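Local coordinates for protein NAD-dependent epimerase/dehydratase (Methanobrevibacter ruminantium, PDB 6DNT) that probably interconverts UDP-N-acetylglucosamine and its C4 epimer with bound NAD as cofactor, and is captured here holding UDP-N-acetylmuramic acid, at residues A[48-53]-A[73-78]; A[105-110]-A[255-260]; A[212-217]-A[337-342]. One frame throughout, in Å; residues are numbered along the deposited sequence. Where two conformers were deposited one is given.

Contact 1. Residues A[48-53]-A[73-78]. With NAD (nicotinamide-adenine-dinucleotide), chain B.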
loop_
_atom_site.group_PDB
_atom_site.type_symbol
_atom_site.label_atom_id
_atom_site.label_comp_id
_atom_site.label_asym_id
_atom_site.label_seq_id
_atom_site.Cartn_x
_atom_site.Cartn_y
_atom_site.Cartn_z
ATOM N N ILE A 48 19.607 -8.524 -10.082
ATOM C CA ILE A 48 19.797 -7.118 -10.398
ATOM C C ILE A 48 20.846 -6.527 -9.445
ATOM O O ILE A 48 21.734 -5.784 -9.868
ATOM C CB ILE A 48 18.465 -6.336 -10.337
ATOM C CG1 ILE A 48 17.471 -6.949 -11.332
ATOM C CG2 ILE A 48 18.699 -4.857 -10.624
ATOM C CD1 ILE A 48 16.126 -6.288 -11.390
ATOM N N GLY A 49 20.715 -6.854 -8.162
ATOM C CA GLY A 49 21.562 -6.258 -7.127
ATOM C C GLY A 49 23.040 -6.501 -7.343
ATOM O O GLY A 49 23.840 -5.584 -7.148
ATOM N N SER A 50 23.386 -7.696 -7.817
ATOM C CA SER A 50 24.792 -8.028 -8.083
ATOM C C SER A 50 25.407 -7.120 -9.144
ATOM O O SER A 50 26.572 -6.775 -9.056
ATOM C CB SER A 50 24.969 -9.512 -8.453
ATOM O OG SER A 50 24.346 -9.819 -9.697
ATOM N N HIS A 51 24.623 -6.703 -10.133
ATOM C CA HIS A 51 25.118 -5.789 -11.156
ATOM C C HIS A 51 25.317 -4.381 -10.622
ATOM O O HIS A 51 26.213 -3.683 -11.083
ATOM C CB HIS A 51 24.194 -5.780 -12.392
ATOM C CG HIS A 51 24.264 -7.045 -13.190
ATOM N ND1 HIS A 51 25.282 -7.303 -14.082
ATOM C CD2 HIS A 51 23.471 -8.143 -13.200
ATOM C CE1 HIS A 51 25.098 -8.491 -14.630
ATOM N NE2 HIS A 51 24.005 -9.022 -14.114
ATOM N N ILE A 52 24.491 -3.963 -9.659
ATOM C CA ILE A 52 24.666 -2.670 -8.988
ATOM C C ILE A 52 25.942 -2.690 -8.146
ATOM O O ILE A 52 26.738 -1.743 -8.213
ATOM C CB ILE A 52 23.440 -2.270 -8.151
ATOM C CG1 ILE A 52 22.257 -1.986 -9.089
ATOM C CG2 ILE A 52 23.756 -1.051 -7.270
ATOM C CD1 ILE A 52 20.912 -2.041 -8.415
ATOM N N VAL A 53 26.128 -3.759 -7.380
ATOM C CA VAL A 53 27.352 -3.928 -6.594
ATOM C C VAL A 53 28.569 -3.862 -7.507
ATOM O O VAL A 53 29.507 -3.145 -7.200
ATOM C CB VAL A 53 27.381 -5.223 -5.758
ATOM C CG1 VAL A 53 28.728 -5.352 -5.032
ATOM C CG2 VAL A 53 26.253 -5.228 -4.740
ATOM N N MET A 73 26.600 -15.901 -3.747
ATOM C CA MET A 73 27.913 -15.257 -3.672
ATOM C C MET A 73 28.571 -15.093 -5.046
ATOM O O MET A 73 29.118 -14.034 -5.369
ATOM C CB MET A 73 28.836 -16.089 -2.773
ATOM C CG MET A 73 28.541 -15.978 -1.283
ATOM S SD MET A 73 28.636 -14.297 -0.658
ATOM C CE MET A 73 30.243 -13.822 -1.320
ATOM N N GLU A 74 28.490 -16.153 -5.847
ATOM C CA GLU A 74 29.129 -16.194 -7.156
ATOM C C GLU A 74 28.503 -15.264 -8.194
ATOM O O GLU A 74 29.102 -15.056 -9.239
ATOM C CB GLU A 74 29.269 -17.651 -7.673
ATOM C CG GLU A 74 27.997 -18.349 -8.135
ATOM C CD GLU A 74 28.232 -19.797 -8.576
ATOM O OE1 GLU A 74 27.498 -20.281 -9.467
ATOM O OE2 GLU A 74 29.149 -20.462 -8.044
ATOM N N ASN A 75 27.333 -14.670 -7.919
ATOM C CA ASN A 75 26.825 -13.595 -8.772
ATOM C C ASN A 75 27.715 -12.356 -8.809
ATOM O O ASN A 75 27.681 -11.647 -9.780
ATOM C CB ASN A 75 25.391 -13.158 -8.379
ATOM C CG ASN A 75 24.313 -14.151 -8.805
ATOM O OD1 ASN A 75 24.551 -15.014 -9.674
ATOM N ND2 ASN A 75 23.146 -14.071 -8.189
ATOM N N LEU A 76 28.531 -12.095 -7.779
ATOM C CA LEU A 76 29.401 -10.933 -7.798
ATOM C C LEU A 76 30.617 -11.163 -8.684
ATOM O O LEU A 76 31.176 -12.237 -8.668
ATOM C CB LEU A 76 29.886 -10.601 -6.383
ATOM C CG LEU A 76 28.786 -10.215 -5.396
ATOM C CD1 LEU A 76 29.379 -10.010 -4.010
ATOM C CD2 LEU A 76 28.086 -8.951 -5.871
ATOM N N ASN A 77 31.039 -10.132 -9.403
ATOM C CA ASN A 77 32.266 -10.220 -10.192
ATOM C C ASN A 77 33.468 -10.531 -9.296
ATOM O O ASN A 77 34.315 -11.371 -9.638
ATOM C CB ASN A 77 32.496 -8.927 -10.936
ATOM C CG ASN A 77 33.772 -8.949 -11.733
ATOM O OD1 ASN A 77 34.685 -8.164 -11.485
ATOM N ND2 ASN A 77 33.862 -9.884 -12.672
ATOM N N ASN A 78 33.526 -9.873 -8.140
ATOM C CA ASN A 78 34.564 -10.175 -7.143
ATOM C C ASN A 78 33.965 -10.207 -5.742
ATOM O O ASN A 78 33.894 -9.174 -5.081
ATOM C CB ASN A 78 35.693 -9.155 -7.205
ATOM C CG ASN A 78 36.841 -9.498 -6.262
ATOM O OD1 ASN A 78 36.832 -10.532 -5.586
ATOM N ND2 ASN A 78 37.833 -8.625 -6.218
HETATM P PA NAD B . 16.392 -11.778 -6.946
HETATM O O1A NAD B . 17.500 -12.244 -7.841
HETATM O O2A NAD B . 15.552 -12.800 -6.263
HETATM O O5B NAD B . 17.073 -10.798 -5.863
HETATM C C5B NAD B . 16.491 -10.587 -4.578
HETATM C C4B NAD B . 17.617 -10.756 -3.579
HETATM O O4B NAD B . 17.113 -10.442 -2.279
HETATM C C3B NAD B . 18.141 -12.186 -3.510
HETATM O O3B NAD B . 19.559 -12.157 -3.585
HETATM C C2B NAD B . 17.618 -12.739 -2.195
HETATM O O2B NAD B . 18.453 -13.717 -1.552
HETATM C C1B NAD B . 17.462 -11.479 -1.367
HETATM N N9A NAD B . 16.392 -11.482 -0.360
HETATM C C8A NAD B . 15.084 -11.790 -0.544
HETATM N N7A NAD B . 14.381 -11.610 0.602
HETATM C C5A NAD B . 15.256 -11.134 1.529
HETATM C C6A NAD B . 15.182 -10.725 2.940
HETATM N N6A NAD B . 14.012 -10.784 3.595
HETATM N N1A NAD B . 16.336 -10.296 3.540
HETATM C C2A NAD B . 17.506 -10.240 2.881
HETATM N N3A NAD B . 17.649 -10.597 1.582
HETATM C C4A NAD B . 16.563 -11.043 0.887
HETATM O O3 NAD B . 15.420 -10.781 -7.756
HETATM P PN NAD B . 15.782 -9.650 -8.803
HETATM O O1N NAD B . 17.227 -9.252 -8.734
HETATM O O2N NAD B . 15.181 -10.018 -10.132
HETATM O O5D NAD B . 14.873 -8.471 -8.214
HETATM C C5D NAD B . 15.483 -7.392 -7.496
HETATM C C4D NAD B . 14.405 -6.351 -7.206
HETATM O O4D NAD B . 13.888 -5.853 -8.442
HETATM C C3D NAD B . 13.224 -6.915 -6.424
HETATM O O3D NAD B . 12.725 -5.938 -5.493
HETATM C C2D NAD B . 12.202 -7.186 -7.500
HETATM O O2D NAD B . 10.878 -7.206 -6.983
HETATM C C1D NAD B . 12.466 -6.042 -8.453
HETATM N N1N NAD B . 12.015 -6.261 -9.832
HETATM C C2N NAD B . 12.592 -7.185 -10.619
HETATM C C3N NAD B . 12.166 -7.368 -11.931
HETATM C C7N NAD B . 12.763 -8.398 -12.862
HETATM O O7N NAD B . 12.320 -8.477 -14.002
HETATM N N7N NAD B . 13.720 -9.230 -12.463
HETATM C C4N NAD B . 11.135 -6.551 -12.404
HETATM C C5N NAD B . 10.545 -5.612 -11.575
HETATM C C6N NAD B . 10.998 -5.492 -10.276
#

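Contact 2. Residues A[105-110]-A[255-260]. With NAD (nicotinamide-adenine-dinucleotide), chain B.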
loop_
_atom_site.group_PDB
_atom_site.type_symbol
_atom_site.label_atom_id
_atom_site.label_comp_id
_atom_site.label_asym_id
_atom_site.label_seq_id
_atom_site.Cartn_x
_atom_site.Cartn_y
_atom_site.Cartn_z
ATOM N N TYR A 105 23.883 6.068 0.931
ATOM C CA TYR A 105 22.751 5.667 0.093
ATOM C C TYR A 105 22.362 4.232 0.386
ATOM O O TYR A 105 23.212 3.424 0.769
ATOM C CB TYR A 105 23.107 5.765 -1.387
ATOM C CG TYR A 105 23.545 7.127 -1.826
ATOM C CD1 TYR A 105 22.678 8.210 -1.757
ATOM C CD2 TYR A 105 24.834 7.343 -2.318
ATOM C CE1 TYR A 105 23.075 9.473 -2.163
ATOM C CE2 TYR A 105 25.242 8.606 -2.719
ATOM C CZ TYR A 105 24.360 9.665 -2.632
ATOM O OH TYR A 105 24.765 10.914 -3.030
ATOM N N VAL A 106 21.076 3.935 0.208
ATOM C CA VAL A 106 20.541 2.598 0.369
ATOM C C VAL A 106 19.786 2.215 -0.898
ATOM O O VAL A 106 18.866 2.903 -1.312
ATOM C CB VAL A 106 19.598 2.503 1.583
ATOM C CG1 VAL A 106 18.959 1.125 1.671
ATOM C CG2 VAL A 106 20.363 2.835 2.862
ATOM N N PHE A 107 20.212 1.115 -1.508
ATOM C CA PHE A 107 19.551 0.555 -2.696
ATOM C C PHE A 107 18.782 -0.651 -2.199
ATOM O O PHE A 107 19.390 -1.620 -1.726
ATOM C CB PHE A 107 20.567 0.141 -3.744
ATOM C CG PHE A 107 21.398 1.273 -4.258
ATOM C CD1 PHE A 107 22.584 1.619 -3.603
ATOM C CD2 PHE A 107 21.009 2.005 -5.372
ATOM C CE1 PHE A 107 23.366 2.667 -4.060
ATOM C CE2 PHE A 107 21.794 3.055 -5.829
ATOM C CZ PHE A 107 22.957 3.390 -5.160
ATOM N N HIS A 108 17.453 -0.592 -2.256
ATOM C CA HIS A 108 16.644 -1.653 -1.692
ATOM C C HIS A 108 16.097 -2.556 -2.796
ATOM O O HIS A 108 15.081 -2.247 -3.414
ATOM C CB HIS A 108 15.521 -1.076 -0.829
ATOM C CG HIS A 108 14.639 -2.105 -0.218
ATOM N ND1 HIS A 108 15.104 -3.317 0.238
ATOM C CD2 HIS A 108 13.309 -2.091 0.043
ATOM C CE1 HIS A 108 14.100 -4.013 0.727
ATOM N NE2 HIS A 108 13.001 -3.290 0.626
ATOM N N LEU A 109 16.788 -3.669 -3.022
ATOM C CA LEU A 109 16.362 -4.686 -4.011
ATOM C C LEU A 109 15.886 -5.978 -3.388
ATOM O O LEU A 109 15.272 -6.783 -4.086
ATOM C CB LEU A 109 17.493 -4.989 -4.995
ATOM C CG LEU A 109 17.993 -3.757 -5.738
ATOM C CD1 LEU A 109 19.352 -3.313 -5.211
ATOM C CD2 LEU A 109 18.065 -4.018 -7.239
ATOM N N ALA A 110 16.155 -6.204 -2.092
ATOM C CA ALA A 110 15.731 -7.445 -1.452
ATOM C C ALA A 110 14.207 -7.510 -1.460
ATOM O O ALA A 110 13.554 -6.538 -1.100
ATOM C CB ALA A 110 16.266 -7.561 -0.017
ATOM N N LYS A 255 22.529 1.186 -13.982
ATOM C CA LYS A 255 22.802 2.604 -14.274
ATOM C C LYS A 255 21.705 3.536 -13.741
ATOM O O LYS A 255 21.995 4.562 -13.109
ATOM C CB LYS A 255 22.979 2.840 -15.778
ATOM C CG LYS A 255 24.347 2.453 -16.308
ATOM C CD LYS A 255 24.515 2.881 -17.765
ATOM C CE LYS A 255 25.740 2.234 -18.404
ATOM N NZ LYS A 255 25.926 2.705 -19.808
ATOM N N ALA A 256 20.447 3.174 -13.987
ATOM C CA ALA A 256 19.308 3.960 -13.499
ATOM C C ALA A 256 19.311 4.076 -11.977
ATOM O O ALA A 256 18.979 5.124 -11.441
ATOM C CB ALA A 256 17.990 3.361 -13.989
ATOM N N ASN A 257 19.684 2.997 -11.293
ATOM C CA ASN A 257 19.779 3.024 -9.839
ATOM C C ASN A 257 20.804 4.056 -9.383
ATOM O O ASN A 257 20.527 4.889 -8.511
ATOM C CB ASN A 257 20.147 1.643 -9.283
ATOM C CG ASN A 257 18.932 0.825 -8.920
ATOM O OD1 ASN A 257 18.558 0.766 -7.760
ATOM N ND2 ASN A 257 18.301 0.208 -9.911
ATOM N N ILE A 258 21.975 4.012 -10.007
ATOM C CA ILE A 258 23.099 4.857 -9.596
ATOM C C ILE A 258 22.820 6.322 -9.914
ATOM O O ILE A 258 23.053 7.192 -9.065
ATOM C CB ILE A 258 24.414 4.362 -10.222
ATOM C CG1 ILE A 258 24.738 2.976 -9.643
ATOM C CG2 ILE A 258 25.556 5.330 -9.930
ATOM C CD1 ILE A 258 25.801 2.203 -10.391
ATOM N N LEU A 259 22.290 6.590 -11.099
ATOM C CA LEU A 259 21.864 7.941 -11.468
ATOM C C LEU A 259 20.758 8.490 -10.552
ATOM O O LEU A 259 20.761 9.682 -10.231
ATOM C CB LEU A 259 21.428 7.991 -12.934
ATOM C CG LEU A 259 22.567 7.848 -13.948
ATOM C CD1 LEU A 259 22.030 7.606 -15.344
ATOM C CD2 LEU A 259 23.457 9.084 -13.936
ATOM N N SER A 260 19.838 7.629 -10.110
ATOM C CA SER A 260 18.771 8.045 -9.195
ATOM C C SER A 260 19.321 8.478 -7.832
ATOM O O SER A 260 18.809 9.429 -7.208
ATOM C CB SER A 260 17.756 6.920 -8.984
ATOM O OG SER A 260 17.088 6.624 -10.189
HETATM P PA NAD B . 16.392 -11.778 -6.946
HETATM O O1A NAD B . 17.500 -12.244 -7.841
HETATM O O2A NAD B . 15.552 -12.800 -6.263
HETATM O O5B NAD B . 17.073 -10.798 -5.863
HETATM C C5B NAD B . 16.491 -10.587 -4.578
HETATM C C4B NAD B . 17.617 -10.756 -3.579
HETATM O O4B NAD B . 17.113 -10.442 -2.279
HETATM C C3B NAD B . 18.141 -12.186 -3.510
HETATM O O3B NAD B . 19.559 -12.157 -3.585
HETATM C C2B NAD B . 17.618 -12.739 -2.195
HETATM O O2B NAD B . 18.453 -13.717 -1.552
HETATM C C1B NAD B . 17.462 -11.479 -1.367
HETATM N N9A NAD B . 16.392 -11.482 -0.360
HETATM C C8A NAD B . 15.084 -11.790 -0.544
HETATM N N7A NAD B . 14.381 -11.610 0.602
HETATM C C5A NAD B . 15.256 -11.134 1.529
HETATM C C6A NAD B . 15.182 -10.725 2.940
HETATM N N6A NAD B . 14.012 -10.784 3.595
HETATM N N1A NAD B . 16.336 -10.296 3.540
HETATM C C2A NAD B . 17.506 -10.240 2.881
HETATM N N3A NAD B . 17.649 -10.597 1.582
HETATM C C4A NAD B . 16.563 -11.043 0.887
HETATM O O3 NAD B . 15.420 -10.781 -7.756
HETATM P PN NAD B . 15.782 -9.650 -8.803
HETATM O O1N NAD B . 17.227 -9.252 -8.734
HETATM O O2N NAD B . 15.181 -10.018 -10.132
HETATM O O5D NAD B . 14.873 -8.471 -8.214
HETATM C C5D NAD B . 15.483 -7.392 -7.496
HETATM C C4D NAD B . 14.405 -6.351 -7.206
HETATM O O4D NAD B . 13.888 -5.853 -8.442
HETATM C C3D NAD B . 13.224 -6.915 -6.424
HETATM O O3D NAD B . 12.725 -5.938 -5.493
HETATM C C2D NAD B . 12.202 -7.186 -7.500
HETATM O O2D NAD B . 10.878 -7.206 -6.983
HETATM C C1D NAD B . 12.466 -6.042 -8.453
HETATM N N1N NAD B . 12.015 -6.261 -9.832
HETATM C C2N NAD B . 12.592 -7.185 -10.619
HETATM C C3N NAD B . 12.166 -7.368 -11.931
HETATM C C7N NAD B . 12.763 -8.398 -12.862
HETATM O O7N NAD B . 12.320 -8.477 -14.002
HETATM N N7N NAD B . 13.720 -9.230 -12.463
HETATM C C4N NAD B . 11.135 -6.551 -12.404
HETATM C C5N NAD B . 10.545 -5.612 -11.575
HETATM C C6N NAD B . 10.998 -5.492 -10.276
#

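Contact 3. Residues A[212-217]-A[337-342]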
loop_
_atom_site.group_PDB
_atom_site.type_symbol
_atom_site.label_atom_id
_atom_site.label_comp_id
_atom_site.label_asym_id
_atom_site.label_seq_id
_atom_site.Cartn_x
_atom_site.Cartn_y
_atom_site.Cartn_z
ATOM N N GLN A 212 20.178 -13.941 -14.434
ATOM C CA GLN A 212 18.747 -14.119 -14.219
ATOM C C GLN A 212 18.416 -15.594 -14.081
ATOM O O GLN A 212 18.982 -16.427 -14.793
ATOM C CB GLN A 212 17.975 -13.509 -15.370
ATOM C CG GLN A 212 16.483 -13.413 -15.133
ATOM C CD GLN A 212 15.800 -12.553 -16.169
ATOM O OE1 GLN A 212 16.269 -12.428 -17.305
ATOM N NE2 GLN A 212 14.717 -11.909 -15.774
ATOM N N ASP A 213 17.499 -15.918 -13.184
ATOM C CA ASP A 213 17.123 -17.309 -12.942
ATOM C C ASP A 213 16.391 -17.912 -14.132
ATOM O O ASP A 213 15.536 -17.263 -14.698
ATOM C CB ASP A 213 16.225 -17.421 -11.717
ATOM C CG ASP A 213 15.708 -18.815 -11.527
ATOM O OD1 ASP A 213 16.548 -19.734 -11.373
ATOM O OD2 ASP A 213 14.477 -19.012 -11.602
ATOM N N GLU A 214 16.758 -19.140 -14.496
ATOM C CA GLU A 214 16.056 -19.904 -15.529
ATOM C C GLU A 214 15.354 -21.151 -14.980
ATOM O O GLU A 214 14.566 -21.762 -15.694
ATOM C CB GLU A 214 17.019 -20.294 -16.671
ATOM C CG GLU A 214 17.866 -21.553 -16.461
ATOM C CD GLU A 214 19.099 -21.325 -15.620
ATOM O OE1 GLU A 214 19.008 -20.642 -14.578
ATOM O OE2 GLU A 214 20.174 -21.843 -16.001
ATOM N N ASN A 215 15.628 -21.518 -13.731
ATOM C CA ASN A 215 15.203 -22.809 -13.174
ATOM C C ASN A 215 13.822 -22.855 -12.544
ATOM O O ASN A 215 13.199 -23.916 -12.522
ATOM C CB ASN A 215 16.237 -23.298 -12.160
ATOM C CG ASN A 215 17.559 -23.626 -12.810
ATOM O OD1 ASN A 215 17.596 -24.165 -13.921
ATOM N ND2 ASN A 215 18.654 -23.299 -12.132
ATOM N N SER A 216 13.348 -21.733 -12.020
ATOM C CA SER A 216 12.035 -21.690 -11.399
ATOM C C SER A 216 10.975 -22.014 -12.450
ATOM O O SER A 216 11.129 -21.627 -13.611
ATOM C CB SER A 216 11.763 -20.302 -10.789
ATOM O OG SER A 216 10.400 -20.147 -10.408
ATOM N N PRO A 217 9.880 -22.695 -12.044
ATOM C CA PRO A 217 8.703 -22.816 -12.926
ATOM C C PRO A 217 8.193 -21.471 -13.474
ATOM O O PRO A 217 7.668 -21.426 -14.583
ATOM C CB PRO A 217 7.626 -23.429 -12.017
ATOM C CG PRO A 217 8.333 -23.983 -10.851
ATOM C CD PRO A 217 9.632 -23.251 -10.700
ATOM N N LYS A 337 26.080 -15.653 -23.798
ATOM C CA LYS A 337 27.443 -16.023 -23.393
ATOM C C LYS A 337 27.514 -16.333 -21.900
ATOM O O LYS A 337 28.158 -17.305 -21.492
ATOM C CB LYS A 337 28.481 -14.963 -23.810
ATOM C CG LYS A 337 28.666 -14.844 -25.322
ATOM C CD LYS A 337 29.666 -13.789 -25.772
ATOM C CE LYS A 337 29.507 -13.444 -27.242
ATOM N NZ LYS A 337 30.476 -12.394 -27.660
ATOM N N TRP A 338 26.796 -15.560 -21.085
ATOM C CA TRP A 338 26.683 -15.888 -19.685
ATOM C C TRP A 338 26.054 -17.279 -19.438
ATOM O O TRP A 338 26.630 -18.103 -18.705
ATOM C CB TRP A 338 25.941 -14.788 -18.907
ATOM C CG TRP A 338 26.056 -15.061 -17.502
ATOM C CD1 TRP A 338 27.099 -14.714 -16.680
ATOM C CD2 TRP A 338 25.159 -15.820 -16.717
ATOM N NE1 TRP A 338 26.881 -15.195 -15.422
ATOM C CE2 TRP A 338 25.695 -15.878 -15.414
ATOM C CE3 TRP A 338 23.934 -16.453 -16.977
ATOM C CZ2 TRP A 338 25.062 -16.544 -14.379
ATOM C CZ3 TRP A 338 23.307 -17.108 -15.948
ATOM C CH2 TRP A 338 23.873 -17.152 -14.657
ATOM N N PHE A 339 24.912 -17.571 -20.068
ATOM C CA PHE A 339 24.268 -18.873 -19.886
ATOM C C PHE A 339 25.136 -20.028 -20.385
ATOM O O PHE A 339 25.146 -21.081 -19.768
ATOM C CB PHE A 339 22.867 -18.917 -20.519
ATOM C CG PHE A 339 21.820 -18.264 -19.662
ATOM C CD1 PHE A 339 21.326 -18.918 -18.549
ATOM C CD2 PHE A 339 21.369 -16.986 -19.938
ATOM C CE1 PHE A 339 20.383 -18.324 -17.734
ATOM C CE2 PHE A 339 20.419 -16.381 -19.122
ATOM C CZ PHE A 339 19.931 -17.049 -18.021
ATOM N N ILE A 340 25.861 -19.805 -21.472
ATOM C CA ILE A 340 26.833 -20.795 -21.981
ATOM C C ILE A 340 27.910 -21.084 -20.931
ATOM O O ILE A 340 28.215 -22.248 -20.667
ATOM C CB ILE A 340 27.451 -20.367 -23.334
ATOM C CG1 ILE A 340 26.396 -20.481 -24.438
ATOM C CG2 ILE A 340 28.670 -21.226 -23.699
ATOM C CD1 ILE A 340 26.801 -19.881 -25.761
ATOM N N SER A 341 28.441 -20.030 -20.306
ATOM C CA SER A 341 29.481 -20.180 -19.273
ATOM C C SER A 341 29.022 -20.984 -18.046
ATOM O O SER A 341 29.854 -21.553 -17.332
ATOM C CB SER A 341 30.008 -18.807 -18.828
ATOM O OG SER A 341 29.087 -18.150 -17.967
ATOM N N GLN A 342 27.714 -21.024 -17.806
ATOM C CA GLN A 342 27.123 -21.779 -16.692
ATOM C C GLN A 342 26.832 -23.256 -16.956
ATOM O O GLN A 342 26.458 -23.974 -16.029
ATOM C CB GLN A 342 25.809 -21.119 -16.262
ATOM C CG GLN A 342 25.954 -19.674 -15.826
ATOM C CD GLN A 342 26.770 -19.546 -14.567
ATOM O OE1 GLN A 342 26.386 -20.061 -13.525
ATOM N NE2 GLN A 342 27.910 -18.885 -14.662
#

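Contact 1. Residues A[48-53]-A[73-78]
Ser50 and Val53, one helical turn apart on helix 47-56, pack against Asn75 and Leu76 of the loop that follows strand 61-65. The contact is apolar: CD2 of Leu76 lies 3.8 Å from CG1 of Val53, the two side chains crossing at a slant. With CG1 opposite the backbone N (chi1 177°), Val53 presents this methyl to the loop. Further toward the helix start, Ser50 CB meets Asn75 CB at 3.7 Å.

The polar ends at this seam have partners outside it: the hydroxyl of Ser50 is hydrogen-bonded to Gly46 O and to Arg211 NH1, while the amide nitrogen of Asn75 bonds to Leu45 O, tying the loop to the glycine-rich turn.

Within the two segments it is Ile48 that meets the cofactor. Its backbone N-H points almost straight at O1N of NAD (2.8 Å, 173°), as in the GxGxxG turn of Rossmann folds, where the amides at a helix start receive the pyrophosphate. Its CD1 reaches C2N of the nicotinamide ring at 3.7 Å. With an alanine here CG1 and CD1 are gone, which would probably leave a gap beside C2N and the ribose O4D and let the nicotinamide end of NAD move more freely.

Leu76 and Val53 also touch Ile64 of strand 61-65, and Leu76 reaches Leu84 of strand 84-87; Ile48 and Ile52 turn instead to helix 250-262.

Contact 2. Residues A[105-110]-A[255-260]
Phe107 on strand 105-108 meets Asn257 on helix 250-262 where a helix packs over the parallel sheet of the Rossmann fold. The ring is approached at its edge: Asn257 O lies in the ring plane, 3.5 Å from CE2, and the side-chain OD1 is 3.6 Å from CD2 of the same ring. Backbone and side-chain oxygens thus both face ring C-H groups, an approach that is probably mildly favourable electrostatically, although neither pair is a conventional hydrogen bond. Ring and amide planes stand 44° apart, and Asn257 CB adds an aliphatic contact 4.0 Å from CD2. Phe107 CG lies opposite its own carbonyl carbon (chi1 -62°), which carries the ring out from the strand to the helix.

One shell out, Asn257 ND2 is bonded to Tyr204 OH and to Ile253 O. These bonds hold the amide turned with OD1 toward the phenyl ring. The strand is fixed by backbone bonds from Phe107 to Val40 and Thr42, and Ile149 of strand 147-153 touches both Phe107 and Asn257.

Beyond the strand end the chain reaches NAD. Leu109 O accepts a weak bond from ribose O3D at 3.0 Å, and CB of Ala110 rests 3.6 Å from C4A of the adenine. Along the helix, Ser260 OG reaches back one turn and bonds to Ala256 O at 2.7 Å, approaching from the face of that carbonyl opposite to Ser260 N.

Contact 3. Residues A[212-217]-A[337-342]
Gln212, a residue of the pocket that holds UDP-N-acetylmuramic acid, lies in the loop between strand 199-208 and helix 221-230, which meets the C-terminal helix 328-341 through Phe339. Gln212 O lies 3.4 Å from CZ of Phe339, at the edge of the ring. Glu214 comes to the same ring edge: its CD is 3.9 Å from CE1, and OE2 lies in the ring plane 4.0 Å from CD1. The carboxylate stands nearly upright to the ring, the planes 80° apart. Glu214 CG sits between its backbone N and carbonyl carbon (chi1 84°), and a second bend at chi2 folds the acid back alongside the phenyl. One face of that ring is covered by the preceding Trp338, whose CE3 lies 3.7 Å above its centre.

The loop is shaped by Asp213. Its OD1 accepts from Asn215 N in an Asx turn, met from above the carboxylate plane, while OD2 takes Ser216 N (3.0 Å) on its syn lone pair. Gln212 NE2 is bonded to Val207 O, and the side chains of Gln212 and Glu214 both touch Pro223 of helix 221-230.

A carbonyl oxygen and a carboxylate placed round the rim of one phenyl ring face its slightly positive C-H edge rather than its electron-rich face, which probably makes the approach of the acid to this aromatic side chain mildly favourable.

In the fold
From the N terminus, contact 1 closes first: a short loop through strand 61-65 returns 73-78 to helix 47-56. Contact 2 follows in series and spans far more chain, bringing helix 250-262 back over strand 105-108. Before it closes, 212-217 has already opened contact 3, so contacts 2 and 3 cross; contact 3 closes on the C-terminal helix. Contacts 1 and 2 touch one another, with Ile52 CD1 3.5 Å from Asn257 CG, and both reach NAD. Contact 3 lies on the other side of the chain's centre from contact 2, about 12 Å away at the nearest atoms, and ties the sugar-nucleotide pocket to the chain's end.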